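Local atomic coordinates of nucleocapsid (Crimean-congo hemorrhagic fever virus, PDB entry 4AKL), a protein that binds double- and single-stranded RNA, probably takes part in packaging the viral genome, and is likely to cut double-stranded DNA without sequence specificity. Residues L113-V117 / A364-Q370; L331-K336 / L405-H409; F46-M50 / S61-S65. All coordinates share one frame. Residue numbers count along the deposited sequence, not the author numbering.

In the fold
All three contacts belong to one largely helical chain, yet each solves the joining of two segments differently. Contact 1 ties loop to loop, partly buried, through main-chain carbonyls and one aromatic ring. Contact 2, the most buried of the three, seats a loop on the C-terminal part of helix 324-336 by way of a serine hydroxyl and a glycine carbonyl. Contact 3, partly buried and farthest from the chain's centre, pairs two neighbouring helices through apolar side chains. No two share a helix, but contacts 2 and 3 lie on the same side of the chain's centre, their centres about 18 Å apart. Contacts 1 and 2 interlock along the sequence, their segments alternating, whereas contact 3 closes locally before either opens.

Contact 1 (L113-V117 / A364-Q370); sequences LKVEV and ADDSFQQ
This is a partly buried loop-to-loop contact, joining the segment that leaves helix 110-113 (113-117) to the loop between helices 355-360 and 385-392 (364-370). CA atoms come closest at Val115 and Phe368 (4.1 Å) and at Lys114 and Ala364 (4.8 Å); 441 Å² is buried. Segment 364-370 first makes a tight turn, with Ser367 N and Phe368 N each hydrogen-bonded to Ala364 O at 3.1 Å. Ser367, in rotamer p, then donates OG to Lys114 O at 2.8 Å, and Gln369 N donates almost linearly to Val115 O at 3.1 Å. The docking is thus irregular: a turn presents a hydroxyl and an amide NH to successive main-chain carbonyls without forming a sheet. Phe368 (chi1 t) turns its ring edge to the backbone of 113-117, with Leu113 O 3.7 Å from Phe368 CD1 and Glu116 O 3.5 Å from Phe368 CE1. Van der Waals contacts add to this: Val115 CG1 lies 3.6 Å from the amide carbon Gln369 CD, and Val117 CG2 3.8 Å from Gln370 CG. Lys114 NZ bonds to Glu361 O, while Met375 packs on Phe368. Because both hydrogen bonds end on main-chain carbonyls, the polar part of the joint depends on the path of the 113-117 backbone rather than on its side-chain identities.

Contact 2 (L331-K336 / L405-H409); sequences LFELGK and LGSGH
Two hydrogen bonds fix the loop 405-409, extended from Ser407 to His409, against the C-terminal part of helix 324-336, where the CA atoms of Lys336 and Ser407 approach to 4.2 Å. Ser407 OG (chi1 t) donates to Phe332 O at 2.7 Å, and Gly408 N donates to Gly335 O at 2.8 Å with an angle of 172°; a CA-H...O contact of 3.4 Å from Ser407 CA to the same Gly335 O supports them. Within the loop, His409 (chi1 m) gives NE2 to Ser407 OG at 3.1 Å. The arrangement is a loop docked on a helix through main-chain carbonyls of its last turns, and the fit is steric too: a CB on Gly335 would clash with Ser407 OG, Gly408 O and His409 NE2, while Gly406 has a positive phi (89°) that favours glycine. Phe332 (chi1 t) makes the van der Waals contacts: CD1 3.5 Å from Ser407 CB and, as the apolar pair, CZ 4.3 Å from Leu405 CD1. As for charge, Lys336 NZ bridges to Glu333 OE1 at 3.0 Å along the helix, and Lys72 NZ bonds to the carbonyls of Leu405 and Gly406.

Contact 3 (F46-M50 / S61-S65); sequences FVFQM and SIYAS
An antiparallel helical hairpin brings helix 45-52 against helix 56-71, and its interface is a small example of apolar packing around one inserted side chain. Over the segments 46-50 and 61-65 the axes approach to 9.8 Å with N-to-C directions 172° apart; the CA atoms of Met50 and Ile62 are nearest, at 6.4 Å. Ile62 is the centre, losing 112 Å² to the other helix. In rotamer m, t it points its CA-to-CB bond toward 46-50 and lies among Phe46, Gln49 and Met50: Ile62 CG2 is 3.6 Å from Phe46 O and 4.0 Å from Phe46 CD1, Ile62 CD1 is 3.6 Å from Gln49 O, and Ile62 CG1 is 3.8 Å from Gln49 OE1. Phe46, with 63 Å² covered, also points toward its partner (chi1 m), and its ring reaches Ser65, about one turn after Ile62, with Phe46 CE1 3.6 Å from Ser65 CB. Met50 contributes 60 Å²; chi angles t, p, p bend its chain so that Met50 CE lies 3.9 Å from Ile62 CG2 and 3.9 Å from Tyr63 CB. Helix 425-440 joins the same cluster, Ile436 touching Phe46 and Thr439 touching Met50, so the hairpin also packs on a distant part of the sequence. The hydroxyl of Ser65 (chi1 m) turns back into its own helix, where Ser65 OG donates to Ser61 O at 3.0 Å.

Contact 1 (L113-V117 / A364-Q370)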
ATOM      1  N   LEU A 113      15.521  -7.730  -3.295  1.00 29.52           N
ATOM      2  CA  LEU A 113      14.064  -7.699  -3.097  1.00 28.75           C
ATOM      3  C   LEU A 113      13.285  -8.198  -4.333  1.00 28.07           C
ATOM      4  O   LEU A 113      12.121  -8.577  -4.248  1.00 27.24           O
ATOM      5  CB  LEU A 113      13.598  -6.283  -2.615  1.00 28.40           C
ATOM      6  CG  LEU A 113      14.031  -5.790  -1.203  1.00 30.59           C
ATOM      7  CD1 LEU A 113      13.530  -4.307  -0.964  1.00 30.42           C
ATOM      8  CD2 LEU A 113      13.548  -6.695  -0.072  1.00 29.65           C
ATOM      9  N   LYS A 114      13.945  -8.233  -5.483  1.00 28.15           N
ATOM     10  CA  LYS A 114      13.408  -8.886  -6.663  1.00 27.69           C
ATOM     11  C   LYS A 114      13.346 -10.442  -6.417  1.00 28.26           C
ATOM     12  O   LYS A 114      12.637 -11.133  -7.128  1.00 27.60           O
ATOM     13  CB  LYS A 114      14.287  -8.602  -7.917  1.00 28.06           C
ATOM     14  CG  LYS A 114      14.131  -7.246  -8.592  1.00 28.67           C
ATOM     15  CD  LYS A 114      15.164  -7.054  -9.770  1.00 29.79           C
ATOM     16  CE  LYS A 114      15.115  -8.145 -10.853  1.00 30.95           C
ATOM     17  NZ  LYS A 114      15.704  -7.684 -12.159  1.00 33.36           N
ATOM     18  N   VAL A 115      14.082 -10.939  -5.450  1.00 28.33           N
ATOM     19  CA  VAL A 115      14.232 -12.368  -5.198  1.00 30.05           C
ATOM     20  C   VAL A 115      13.619 -12.812  -3.860  1.00 31.40           C
ATOM     21  O   VAL A 115      12.938 -13.821  -3.815  1.00 31.43           O
ATOM     22  CB  VAL A 115      15.733 -12.749  -5.219  1.00 30.73           C
ATOM     23  CG1 VAL A 115      15.944 -14.192  -4.882  1.00 31.27           C
ATOM     24  CG2 VAL A 115      16.389 -12.409  -6.639  1.00 30.48           C
ATOM     25  N   GLU A 116      13.876 -12.042  -2.792  1.00 32.68           N
ATOM     26  CA  GLU A 116      13.545 -12.458  -1.418  1.00 34.69           C
ATOM     27  C   GLU A 116      12.503 -11.596  -0.741  1.00 33.67           C
ATOM     28  O   GLU A 116      12.299 -10.387  -1.066  1.00 33.39           O
ATOM     29  CB  GLU A 116      14.767 -12.414  -0.502  1.00 36.28           C
ATOM     30  CG  GLU A 116      16.108 -12.958  -1.032  1.00 40.38           C
ATOM     31  CD  GLU A 116      16.249 -14.486  -0.938  1.00 44.32           C
ATOM     32  OE1 GLU A 116      15.227 -15.160  -0.614  1.00 44.74           O
ATOM     33  OE2 GLU A 116      17.388 -14.995  -1.194  1.00 46.10           O
ATOM     34  N   VAL A 117      11.869 -12.232   0.222  1.00 34.74           N
ATOM     35  CA  VAL A 117      10.986 -11.621   1.161  1.00 35.06           C
ATOM     36  C   VAL A 117      11.730 -10.482   1.860  1.00 35.06           C
ATOM     37  O   VAL A 117      12.907 -10.624   2.205  1.00 36.17           O
ATOM     38  CB  VAL A 117      10.506 -12.670   2.199  1.00 36.93           C
ATOM     39  CG1 VAL A 117       9.759 -11.983   3.362  1.00 38.65           C
ATOM     40  CG2 VAL A 117       9.633 -13.758   1.500  1.00 35.86           C
ATOM     41  N   ALA A 364      10.143  -8.084 -11.269  1.00 27.24           N
ATOM     42  CA  ALA A 364      10.508  -9.277 -10.483  1.00 29.04           C
ATOM     43  C   ALA A 364       9.743 -10.556 -10.871  1.00 29.91           C
ATOM     44  O   ALA A 364       9.828 -11.594 -10.180  1.00 30.83           O
ATOM     45  CB  ALA A 364      10.320  -8.984  -8.971  1.00 28.58           C
ATOM     46  N   ASP A 365       8.991 -10.493 -11.950  1.00 30.55           N
ATOM     47  CA  ASP A 365       8.088 -11.602 -12.322  1.00 31.95           C
ATOM     48  C   ASP A 365       8.748 -12.975 -12.342  1.00 32.67           C
ATOM     49  O   ASP A 365       8.171 -13.931 -11.885  1.00 33.00           O
ATOM     50  CB  ASP A 365       7.443 -11.367 -13.703  1.00 32.19           C
ATOM     51  CG  ASP A 365       6.672 -10.021 -13.757  1.00 34.11           C
ATOM     52  OD1 ASP A 365       7.295  -8.969 -13.698  1.00 34.34           O
ATOM     53  OD2 ASP A 365       5.441 -10.044 -13.814  1.00 39.52           O
ATOM     54  N   ASP A 366       9.946 -13.050 -12.866  1.00 33.36           N
ATOM     55  CA  ASP A 366      10.631 -14.319 -13.071  1.00 35.24           C
ATOM     56  C   ASP A 366      11.701 -14.595 -12.064  1.00 35.48           C
ATOM     57  O   ASP A 366      12.257 -15.706 -12.056  1.00 36.54           O
ATOM     58  CB  ASP A 366      11.252 -14.330 -14.480  1.00 35.98           C
ATOM     59  CG  ASP A 366      10.201 -14.481 -15.580  1.00 38.58           C
ATOM     60  OD1 ASP A 366       9.156 -15.155 -15.356  1.00 42.86           O
ATOM     61  OD2 ASP A 366      10.423 -13.941 -16.669  1.00 42.14           O
ATOM     62  N   SER A 367      12.000 -13.609 -11.213  1.00 34.22           N
ATOM     63  CA  SER A 367      13.102 -13.739 -10.242  1.00 34.75           C
ATOM     64  C   SER A 367      12.601 -14.097  -8.811  1.00 35.07           C
ATOM     65  O   SER A 367      13.290 -14.799  -8.083  1.00 36.64           O
ATOM     66  CB  SER A 367      13.899 -12.444 -10.244  1.00 34.21           C
ATOM     67  OG  SER A 367      13.012 -11.345  -9.923  1.00 32.24           O
ATOM     68  N   PHE A 368      11.403 -13.642  -8.443  1.00 34.11           N
ATOM     69  CA  PHE A 368      10.888 -13.755  -7.053  1.00 34.41           C
ATOM     70  C   PHE A 368      10.576 -15.205  -6.666  1.00 36.18           C
ATOM     71  O   PHE A 368       9.770 -15.843  -7.287  1.00 36.21           O
ATOM     72  CB  PHE A 368       9.649 -12.810  -6.824  1.00 32.78           C
ATOM     73  CG  PHE A 368       9.323 -12.551  -5.323  1.00 31.68           C
ATOM     74  CD1 PHE A 368      10.060 -11.672  -4.587  1.00 29.09           C
ATOM     75  CD2 PHE A 368       8.285 -13.234  -4.682  1.00 32.27           C
ATOM     76  CE1 PHE A 368       9.777 -11.450  -3.253  1.00 29.80           C
ATOM     77  CE2 PHE A 368       7.974 -13.015  -3.341  1.00 29.97           C
ATOM     78  CZ  PHE A 368       8.704 -12.140  -2.615  1.00 29.24           C
ATOM     79  N   GLN A 369      11.233 -15.687  -5.622  1.00 37.88           N
ATOM     80  CA  GLN A 369      11.250 -17.077  -5.298  1.00 39.99           C
ATOM     81  C   GLN A 369      10.130 -17.559  -4.315  1.00 40.64           C
ATOM     82  O   GLN A 369      10.064 -18.747  -4.022  1.00 42.89           O
ATOM     83  CB  GLN A 369      12.638 -17.429  -4.753  1.00 41.37           C
ATOM     84  CG  GLN A 369      13.726 -17.277  -5.799  1.00 42.81           C
ATOM     85  CD  GLN A 369      15.113 -17.682  -5.325  1.00 45.46           C
ATOM     86  OE1 GLN A 369      15.363 -17.855  -4.122  1.00 45.43           O
ATOM     87  NE2 GLN A 369      16.047 -17.828  -6.291  1.00 46.59           N
ATOM     88  N   GLN A 370       9.285 -16.664  -3.828  1.00 39.26           N
ATOM     89  CA  GLN A 370       8.268 -17.007  -2.823  1.00 39.93           C
ATOM     90  C   GLN A 370       6.865 -16.586  -3.279  1.00 38.27           C
ATOM     91  O   GLN A 370       6.684 -16.053  -4.376  1.00 35.83           O
ATOM     92  CB  GLN A 370       8.627 -16.315  -1.487  1.00 40.46           C
ATOM     93  CG  GLN A 370      10.048 -16.645  -0.930  1.00 42.95           C
ATOM     94  CD  GLN A 370      10.173 -18.058  -0.512  1.00 46.91           C
ATOM     95  OE1 GLN A 370       9.189 -18.671  -0.043  1.00 48.76           O
ATOM     96  NE2 GLN A 370      11.390 -18.627  -0.668  1.00 48.97           N
TER

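Contact 2 (L331-K336 / L405-H409)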
ATOM      1  N   LEU A 331       1.738   4.480 -21.065  1.00 29.26           N
ATOM      2  CA  LEU A 331       0.712   3.941 -20.207  1.00 28.60           C
ATOM      3  C   LEU A 331      -0.681   4.224 -20.721  1.00 29.47           C
ATOM      4  O   LEU A 331      -1.554   3.387 -20.583  1.00 29.36           O
ATOM      5  CB  LEU A 331       0.900   4.439 -18.795  1.00 28.20           C
ATOM      6  CG  LEU A 331       2.217   3.986 -18.106  1.00 26.57           C
ATOM      7  CD1 LEU A 331       2.611   4.885 -16.903  1.00 23.42           C
ATOM      8  CD2 LEU A 331       2.141   2.487 -17.673  1.00 24.23           C
ATOM      9  N   PHE A 332      -0.867   5.369 -21.341  1.00 30.47           N
ATOM     10  CA  PHE A 332      -2.144   5.750 -21.894  1.00 32.61           C
ATOM     11  C   PHE A 332      -2.541   4.806 -23.008  1.00 33.66           C
ATOM     12  O   PHE A 332      -3.653   4.350 -23.029  1.00 34.06           O
ATOM     13  CB  PHE A 332      -2.113   7.193 -22.428  1.00 33.57           C
ATOM     14  CG  PHE A 332      -3.354   7.601 -23.193  1.00 35.03           C
ATOM     15  CD1 PHE A 332      -4.518   7.942 -22.528  1.00 35.50           C
ATOM     16  CD2 PHE A 332      -3.343   7.657 -24.594  1.00 37.93           C
ATOM     17  CE1 PHE A 332      -5.661   8.307 -23.220  1.00 37.48           C
ATOM     18  CE2 PHE A 332      -4.481   8.055 -25.333  1.00 37.85           C
ATOM     19  CZ  PHE A 332      -5.642   8.380 -24.651  1.00 38.96           C
ATOM     20  N   GLU A 333      -1.613   4.531 -23.916  1.00 34.79           N
ATOM     21  CA  GLU A 333      -1.858   3.582 -25.052  1.00 36.25           C
ATOM     22  C   GLU A 333      -2.231   2.239 -24.533  1.00 35.87           C
ATOM     23  O   GLU A 333      -3.054   1.596 -25.095  1.00 35.73           O
ATOM     24  CB  GLU A 333      -0.631   3.437 -25.949  1.00 36.50           C
ATOM     25  CG  GLU A 333      -0.151   4.730 -26.562  1.00 38.69           C
ATOM     26  CD  GLU A 333      -1.159   5.309 -27.482  1.00 43.04           C
ATOM     27  OE1 GLU A 333      -1.773   4.507 -28.207  1.00 46.38           O
ATOM     28  OE2 GLU A 333      -1.346   6.548 -27.510  1.00 44.38           O
ATOM     29  N   LEU A 334      -1.632   1.843 -23.409  1.00 35.64           N
ATOM     30  CA  LEU A 334      -1.812   0.521 -22.848  1.00 35.66           C
ATOM     31  C   LEU A 334      -3.243   0.283 -22.281  1.00 36.21           C
ATOM     32  O   LEU A 334      -3.821  -0.797 -22.406  1.00 36.39           O
ATOM     33  CB  LEU A 334      -0.771   0.376 -21.735  1.00 35.21           C
ATOM     34  CG  LEU A 334       0.006  -0.892 -21.496  1.00 36.37           C
ATOM     35  CD1 LEU A 334       0.803  -1.337 -22.706  1.00 36.68           C
ATOM     36  CD2 LEU A 334       0.960  -0.692 -20.271  1.00 34.51           C
ATOM     37  N   GLY A 335      -3.797   1.298 -21.630  1.00 36.82           N
ATOM     38  CA  GLY A 335      -5.130   1.230 -21.113  1.00 37.45           C
ATOM     39  C   GLY A 335      -6.192   1.588 -22.141  1.00 39.59           C
ATOM     40  O   GLY A 335      -7.352   1.399 -21.873  1.00 39.56           O
ATOM     41  N   LYS A 336      -5.792   2.113 -23.306  1.00 41.76           N
ATOM     42  CA  LYS A 336      -6.734   2.494 -24.363  1.00 44.67           C
ATOM     43  C   LYS A 336      -7.088   1.230 -25.117  1.00 46.25           C
ATOM     44  O   LYS A 336      -8.289   0.939 -25.293  1.00 47.51           O
ATOM     45  CB  LYS A 336      -6.090   3.561 -25.282  1.00 45.82           C
ATOM     46  CG  LYS A 336      -6.938   4.106 -26.374  1.00 49.09           C
ATOM     47  CD  LYS A 336      -6.237   5.293 -27.173  1.00 51.68           C
ATOM     48  CE  LYS A 336      -4.954   4.820 -27.918  1.00 52.87           C
ATOM     49  NZ  LYS A 336      -4.400   5.838 -28.846  1.00 54.66           N
ATOM     50  N   LEU A 405     -10.900   9.801 -24.779  1.00 43.36           N
ATOM     51  CA  LEU A 405     -10.930   8.511 -25.509  1.00 42.84           C
ATOM     52  C   LEU A 405     -11.049   7.311 -24.536  1.00 40.95           C
ATOM     53  O   LEU A 405     -11.506   6.215 -24.895  1.00 39.53           O
ATOM     54  CB  LEU A 405      -9.687   8.350 -26.381  1.00 42.69           C
ATOM     55  CG  LEU A 405      -9.447   9.405 -27.482  1.00 45.67           C
ATOM     56  CD1 LEU A 405      -8.060   9.286 -28.054  1.00 46.21           C
ATOM     57  CD2 LEU A 405     -10.516   9.294 -28.608  1.00 47.83           C
ATOM     58  N   GLY A 406     -10.604   7.548 -23.309  1.00 40.20           N
ATOM     59  CA  GLY A 406     -10.720   6.592 -22.211  1.00 38.77           C
ATOM     60  C   GLY A 406      -9.519   5.677 -22.184  1.00 37.14           C
ATOM     61  O   GLY A 406      -9.238   5.026 -23.159  1.00 35.91           O
ATOM     62  N   SER A 407      -8.821   5.622 -21.044  1.00 36.01           N
ATOM     63  CA  SER A 407      -7.696   4.672 -20.878  1.00 34.96           C
ATOM     64  C   SER A 407      -7.899   4.025 -19.522  1.00 33.58           C
ATOM     65  O   SER A 407      -7.962   4.716 -18.515  1.00 33.60           O
ATOM     66  CB  SER A 407      -6.352   5.372 -21.035  1.00 35.08           C
ATOM     67  OG  SER A 407      -5.331   4.465 -20.854  1.00 34.55           O
ATOM     68  N   GLY A 408      -8.067   2.700 -19.525  1.00 32.45           N
ATOM     69  CA  GLY A 408      -8.471   1.939 -18.390  1.00 31.43           C
ATOM     70  C   GLY A 408      -7.339   1.343 -17.607  1.00 30.23           C
ATOM     71  O   GLY A 408      -6.586   0.529 -18.143  1.00 29.90           O
ATOM     72  N   HIS A 409      -7.208   1.745 -16.330  1.00 29.57           N
ATOM     73  CA  HIS A 409      -6.217   1.187 -15.417  1.00 29.27           C
ATOM     74  C   HIS A 409      -6.940   0.751 -14.142  1.00 29.06           C
ATOM     75  O   HIS A 409      -7.835   1.448 -13.672  1.00 28.96           O
ATOM     76  CB  HIS A 409      -5.086   2.179 -15.172  1.00 29.12           C
ATOM     77  CG  HIS A 409      -4.428   2.599 -16.430  1.00 30.15           C
ATOM     78  ND1 HIS A 409      -3.448   1.850 -17.022  1.00 28.62           N
ATOM     79  CD2 HIS A 409      -4.656   3.657 -17.262  1.00 32.53           C
ATOM     80  CE1 HIS A 409      -3.069   2.430 -18.146  1.00 29.88           C
ATOM     81  NE2 HIS A 409      -3.783   3.534 -18.317  1.00 32.08           N
TER

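Contact 3 (F46-M50 / S61-S65)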
ATOM      1  N   PHE A  46     -18.851 -10.760 -20.768  1.00 43.31           N
ATOM      2  CA  PHE A  46     -17.537 -11.387 -20.602  1.00 41.88           C
ATOM      3  C   PHE A  46     -17.601 -12.707 -19.820  1.00 41.58           C
ATOM      4  O   PHE A  46     -16.662 -13.511 -19.891  1.00 40.58           O
ATOM      5  CB  PHE A  46     -16.535 -10.442 -19.963  1.00 40.50           C
ATOM      6  CG  PHE A  46     -16.270  -9.178 -20.778  1.00 41.60           C
ATOM      7  CD1 PHE A  46     -15.421  -9.210 -21.882  1.00 42.74           C
ATOM      8  CD2 PHE A  46     -16.853  -7.972 -20.424  1.00 42.10           C
ATOM      9  CE1 PHE A  46     -15.189  -8.061 -22.649  1.00 43.19           C
ATOM     10  CE2 PHE A  46     -16.619  -6.819 -21.170  1.00 43.21           C
ATOM     11  CZ  PHE A  46     -15.779  -6.861 -22.292  1.00 43.90           C
ATOM     12  N   VAL A  47     -18.681 -12.957 -19.078  1.00 42.07           N
ATOM     13  CA  VAL A  47     -18.795 -14.240 -18.388  1.00 42.32           C
ATOM     14  C   VAL A  47     -19.042 -15.375 -19.429  1.00 44.11           C
ATOM     15  O   VAL A  47     -18.408 -16.438 -19.361  1.00 43.49           O
ATOM     16  CB  VAL A  47     -19.881 -14.247 -17.305  1.00 43.57           C
ATOM     17  CG1 VAL A  47     -20.118 -15.692 -16.790  1.00 44.00           C
ATOM     18  CG2 VAL A  47     -19.516 -13.254 -16.131  1.00 41.04           C
ATOM     19  N   PHE A  48     -19.941 -15.112 -20.377  1.00 45.38           N
ATOM     20  CA  PHE A  48     -20.327 -16.088 -21.373  1.00 47.64           C
ATOM     21  C   PHE A  48     -19.186 -16.346 -22.332  1.00 46.74           C
ATOM     22  O   PHE A  48     -18.968 -17.470 -22.699  1.00 46.97           O
ATOM     23  CB  PHE A  48     -21.582 -15.644 -22.151  1.00 49.51           C
ATOM     24  CG  PHE A  48     -22.716 -15.310 -21.269  1.00 52.79           C
ATOM     25  CD1 PHE A  48     -23.204 -16.253 -20.385  1.00 54.80           C
ATOM     26  CD2 PHE A  48     -23.283 -14.026 -21.283  1.00 54.96           C
ATOM     27  CE1 PHE A  48     -24.253 -15.947 -19.540  1.00 57.58           C
ATOM     28  CE2 PHE A  48     -24.332 -13.706 -20.440  1.00 56.89           C
ATOM     29  CZ  PHE A  48     -24.827 -14.669 -19.558  1.00 58.11           C
ATOM     30  N   GLN A  49     -18.478 -15.287 -22.722  1.00 45.47           N
ATOM     31  CA  GLN A  49     -17.276 -15.422 -23.538  1.00 45.01           C
ATOM     32  C   GLN A  49     -16.255 -16.299 -22.832  1.00 43.89           C
ATOM     33  O   GLN A  49     -15.699 -17.239 -23.432  1.00 43.55           O
ATOM     34  CB  GLN A  49     -16.629 -14.069 -23.840  1.00 44.00           C
ATOM     35  CG  GLN A  49     -17.416 -13.125 -24.790  1.00 45.61           C
ATOM     36  CD  GLN A  49     -16.648 -11.825 -25.016  1.00 45.44           C
ATOM     37  OE1 GLN A  49     -15.405 -11.778 -24.863  1.00 46.15           O
ATOM     38  NE2 GLN A  49     -17.356 -10.777 -25.343  1.00 46.29           N
ATOM     39  N   MET A  50     -16.028 -15.993 -21.555  1.00 42.66           N
ATOM     40  CA  MET A  50     -15.070 -16.734 -20.739  1.00 42.08           C
ATOM     41  C   MET A  50     -15.443 -18.194 -20.707  1.00 43.75           C
ATOM     42  O   MET A  50     -14.597 -19.040 -20.963  1.00 43.92           O
ATOM     43  CB  MET A  50     -14.973 -16.164 -19.299  1.00 41.23           C
ATOM     44  CG  MET A  50     -13.801 -16.651 -18.521  1.00 40.70           C
ATOM     45  SD  MET A  50     -12.169 -16.259 -19.300  1.00 40.25           S
ATOM     46  CE  MET A  50     -11.853 -14.669 -18.609  1.00 37.63           C
ATOM     47  N   SER A  61      -7.165 -12.550 -22.718  1.00 43.97           N
ATOM     48  CA  SER A  61      -7.694 -11.501 -23.553  1.00 44.08           C
ATOM     49  C   SER A  61      -9.125 -11.066 -23.126  1.00 43.35           C
ATOM     50  O   SER A  61      -9.425  -9.856 -23.060  1.00 42.14           O
ATOM     51  CB  SER A  61      -7.671 -11.985 -25.009  1.00 45.76           C
ATOM     52  OG  SER A  61      -8.320 -11.070 -25.875  1.00 47.60           O
ATOM     53  N   ILE A  62      -9.987 -12.052 -22.837  1.00 43.08           N
ATOM     54  CA  ILE A  62     -11.357 -11.770 -22.371  1.00 42.82           C
ATOM     55  C   ILE A  62     -11.302 -10.991 -21.044  1.00 41.28           C
ATOM     56  O   ILE A  62     -11.958  -9.938 -20.872  1.00 40.47           O
ATOM     57  CB  ILE A  62     -12.196 -13.050 -22.207  1.00 43.83           C
ATOM     58  CG1 ILE A  62     -12.428 -13.717 -23.578  1.00 45.51           C
ATOM     59  CG2 ILE A  62     -13.533 -12.727 -21.539  1.00 42.76           C
ATOM     60  CD1 ILE A  62     -12.682 -15.287 -23.534  1.00 46.08           C
ATOM     61  N   TYR A  63     -10.490 -11.496 -20.127  1.00 40.67           N
ATOM     62  CA  TYR A  63     -10.354 -10.861 -18.810  1.00 40.07           C
ATOM     63  C   TYR A  63      -9.755  -9.464 -18.925  1.00 39.30           C
ATOM     64  O   TYR A  63     -10.203  -8.548 -18.224  1.00 38.92           O
ATOM     65  CB  TYR A  63      -9.534 -11.684 -17.839  1.00 39.24           C
ATOM     66  CG  TYR A  63      -9.330 -10.931 -16.568  1.00 40.19           C
ATOM     67  CD1 TYR A  63     -10.329 -10.865 -15.591  1.00 41.46           C
ATOM     68  CD2 TYR A  63      -8.144 -10.253 -16.334  1.00 40.93           C
ATOM     69  CE1 TYR A  63     -10.122 -10.125 -14.400  1.00 42.29           C
ATOM     70  CE2 TYR A  63      -7.937  -9.534 -15.170  1.00 41.52           C
ATOM     71  CZ  TYR A  63      -8.920  -9.468 -14.203  1.00 41.99           C
ATOM     72  OH  TYR A  63      -8.659  -8.742 -13.054  1.00 42.83           O
ATOM     73  N   ALA A  64      -8.743  -9.308 -19.784  1.00 38.87           N
ATOM     74  CA  ALA A  64      -8.109  -8.007 -19.953  1.00 38.27           C
ATOM     75  C   ALA A  64      -9.097  -7.030 -20.590  1.00 38.61           C
ATOM     76  O   ALA A  64      -9.091  -5.885 -20.233  1.00 39.48           O
ATOM     77  CB  ALA A  64      -6.785  -8.112 -20.760  1.00 37.21           C
ATOM     78  N   SER A  65      -9.956  -7.484 -21.496  1.00 39.48           N
ATOM     79  CA  SER A  65     -10.974  -6.608 -22.118  1.00 40.07           C
ATOM     80  C   SER A  65     -12.023  -6.174 -21.112  1.00 39.43           C
ATOM     81  O   SER A  65     -12.464  -5.015 -21.140  1.00 40.48           O
ATOM     82  CB  SER A  65     -11.725  -7.287 -23.278  1.00 41.46           C
ATOM     83  OG  SER A  65     -10.888  -7.596 -24.341  1.00 43.17           O
TER